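Local coordinates for protein TRAP dicarboxylate transporter, DctP subunit (Ochrobactrum anthropi, PDB 4P47) that probably binds small organic acids in the periplasm and delivers them to a TRAP-type membrane transporter, at residues 150-155 with 210-215. Numbering follows the deposited sequence.
Sequences GFRNLT and GQENPN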
loop_
_atom_site.group_PDB
_atom_site.type_symbol
_atom_site.label_atom_id
_atom_site.label_comp_id
_atom_site.label_asym_id
_atom_site.label_seq_id
_atom_site.Cartn_x
_atom_site.Cartn_y
_atom_site.Cartn_z
ATOM N N GLY A 150 3.795 -1.334 1.025
ATOM C CA GLY A 150 4.165 -2.496 1.810
ATOM C C GLY A 150 3.056 -3.046 2.681
ATOM O O GLY A 150 1.940 -2.531 2.710
ATOM N N PHE A 151 3.386 -4.095 3.414
ATOM C CA PHE A 151 2.471 -4.640 4.403
ATOM C C PHE A 151 2.345 -3.741 5.626
ATOM O O PHE A 151 3.282 -3.063 6.049
ATOM C CB PHE A 151 2.934 -6.046 4.842
ATOM C CG PHE A 151 2.750 -7.083 3.778
ATOM C CD1 PHE A 151 1.496 -7.602 3.507
ATOM C CD2 PHE A 151 3.822 -7.493 3.009
ATOM C CE1 PHE A 151 1.339 -8.524 2.490
ATOM C CE2 PHE A 151 3.661 -8.412 2.011
ATOM C CZ PHE A 151 2.421 -8.913 1.744
ATOM N N ARG A 152 1.155 -3.775 6.205
ATOM C CA ARG A 152 0.911 -3.192 7.513
ATOM C C ARG A 152 0.989 -4.270 8.571
ATOM O O ARG A 152 0.315 -5.299 8.460
ATOM C CB ARG A 152 -0.455 -2.503 7.544
ATOM C CG ARG A 152 -0.635 -1.512 6.410
ATOM C CD ARG A 152 -1.893 -0.710 6.541
ATOM N NE ARG A 152 -1.850 0.223 7.666
ATOM C CZ ARG A 152 -1.317 1.432 7.645
ATOM N NH1 ARG A 152 -0.748 1.904 6.557
ATOM N NH2 ARG A 152 -1.376 2.169 8.733
ATOM N N ASN A 153 1.837 -4.033 9.568
ATOM C CA ASN A 153 2.084 -4.931 10.688
ATOM C C ASN A 153 1.735 -4.249 12.017
ATOM O O ASN A 153 1.223 -3.122 12.034
ATOM C CB ASN A 153 3.540 -5.401 10.621
ATOM C CG ASN A 153 3.810 -6.253 9.386
ATOM O OD1 ASN A 153 3.020 -7.145 9.034
ATOM N ND2 ASN A 153 4.919 -5.992 8.722
ATOM N N LEU A 154 1.990 -4.919 13.130
ATOM C CA LEU A 154 1.462 -4.495 14.426
ATOM C C LEU A 154 2.542 -4.494 15.497
ATOM O O LEU A 154 3.149 -5.527 15.755
ATOM C CB LEU A 154 0.361 -5.478 14.839
ATOM C CG LEU A 154 -0.296 -5.229 16.187
ATOM C CD1 LEU A 154 -1.051 -3.918 16.221
ATOM C CD2 LEU A 154 -1.229 -6.372 16.527
ATOM N N THR A 155 2.746 -3.346 16.140
ATOM C CA THR A 155 3.612 -3.298 17.308
ATOM C C THR A 155 2.787 -3.056 18.551
ATOM O O THR A 155 1.701 -2.514 18.491
ATOM C CB THR A 155 4.704 -2.196 17.209
ATOM O OG1 THR A 155 4.116 -0.877 17.237
ATOM C CG2 THR A 155 5.551 -2.336 15.962
ATOM N N GLY A 210 -0.063 0.226 21.362
ATOM C CA GLY A 210 0.580 -0.171 20.123
ATOM C C GLY A 210 0.026 0.584 18.942
ATOM O O GLY A 210 -0.778 1.514 19.083
ATOM N N GLN A 211 0.476 0.174 17.757
ATOM C CA GLN A 211 0.103 0.872 16.542
ATOM C C GLN A 211 0.287 -0.076 15.380
ATOM O O GLN A 211 1.030 -1.059 15.464
ATOM C CB GLN A 211 0.908 2.185 16.370
ATOM C CG GLN A 211 2.408 1.989 16.281
ATOM C CD GLN A 211 2.895 1.671 14.883
ATOM O OE1 GLN A 211 2.491 2.315 13.909
ATOM N NE2 GLN A 211 3.782 0.693 14.771
ATOM N N GLU A 212 -0.437 0.209 14.314
ATOM C CA GLU A 212 -0.366 -0.592 13.106
ATOM C C GLU A 212 0.095 0.276 11.934
ATOM O O GLU A 212 -0.406 1.376 11.718
ATOM C CB GLU A 212 -1.724 -1.282 12.819
ATOM C CG GLU A 212 -2.900 -0.338 12.530
ATOM C CD GLU A 212 -3.021 0.059 11.072
ATOM O OE1 GLU A 212 -2.610 -0.749 10.187
ATOM O OE2 GLU A 212 -3.575 1.144 10.787
ATOM N N ASN A 213 1.089 -0.211 11.200
ATOM C CA ASN A 213 1.755 0.561 10.153
ATOM C C ASN A 213 2.773 -0.345 9.470
ATOM O O ASN A 213 3.092 -1.422 9.978
ATOM C CB ASN A 213 2.488 1.815 10.706
ATOM C CG ASN A 213 1.651 3.081 10.639
ATOM O OD1 ASN A 213 1.093 3.425 9.597
ATOM N ND2 ASN A 213 1.580 3.796 11.751
ATOM N N PRO A 214 3.329 0.117 8.347
ATOM C CA PRO A 214 4.475 -0.608 7.772
ATOM C C PRO A 214 5.693 -0.630 8.680
ATOM O O PRO A 214 5.809 0.147 9.628
ATOM C CB PRO A 214 4.771 0.154 6.476
ATOM C CG PRO A 214 3.487 0.884 6.155
ATOM C CD PRO A 214 2.945 1.266 7.511
ATOM N N ASN A 215 6.598 -1.560 8.415
ATOM C CA ASN A 215 7.796 -1.699 9.203
ATOM C C ASN A 215 8.684 -0.453 9.191
ATOM O O ASN A 215 9.312 -0.147 10.205
ATOM C CB ASN A 215 8.626 -2.879 8.690
ATOM C CG ASN A 215 7.967 -4.215 8.928
ATOM O OD1 ASN A 215 7.107 -4.362 9.800
ATOM N ND2 ASN A 215 8.355 -5.202 8.118
HETATM O O HOH W 1 6.034 -3.223 6.056
#
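Arg-152 and Glu-212 form a salt bridge that spans two antiparallel, main-chain-paired segments, 150-155 (on strand 141-156) and 210-215, in this periplasmic solute-binding protein of the TRAP family, an example of a charged pair in a buried part of a mixed β-sheet. The guanidinium meets the carboxylate side-on: NE reaches OE1 of Glu-212 at 2.8 Å, nearly straight and in the guanidinium plane, while NH2 reaches OE2 at 3.2 Å from above the carboxylate plane, consistent with the 51° between the two flat groups. A bend at chi3 (69°) swings the arginine head over the backbone of segment 210-215, where one guanidinium face rests on CA of Asn-213 and CD of Pro-214. Further partners fix the pair: His-235 and Leu-175 bond the carboxylate, Asn-238 the arginine NH1.

On the face that carries Asn-153, Thr-155, Gln-211 and Asn-213, opposite Leu-154 and Glu-212, neutral groups meet. With CG between backbone N and carbonyl carbon (chi1 60°) and the chain bent at chi2, Gln-211 folds its amide back so that NE2 donates to Thr-155 OG1 (2.9 Å), which also bonds Gln-227; its OE1 accepts from Asn-213 ND2. Main-chain bonds pair Asn-153 with Asn-213 and Thr-155 with Gln-211. Beyond them, one water bridges Phe-151 O and Asn-215 N. Asn-153, its OD1 held by Arg-234 N, directs ND2 to Asn-215 OD1 at 2.9 Å, approaching from above that carbonyl's plane.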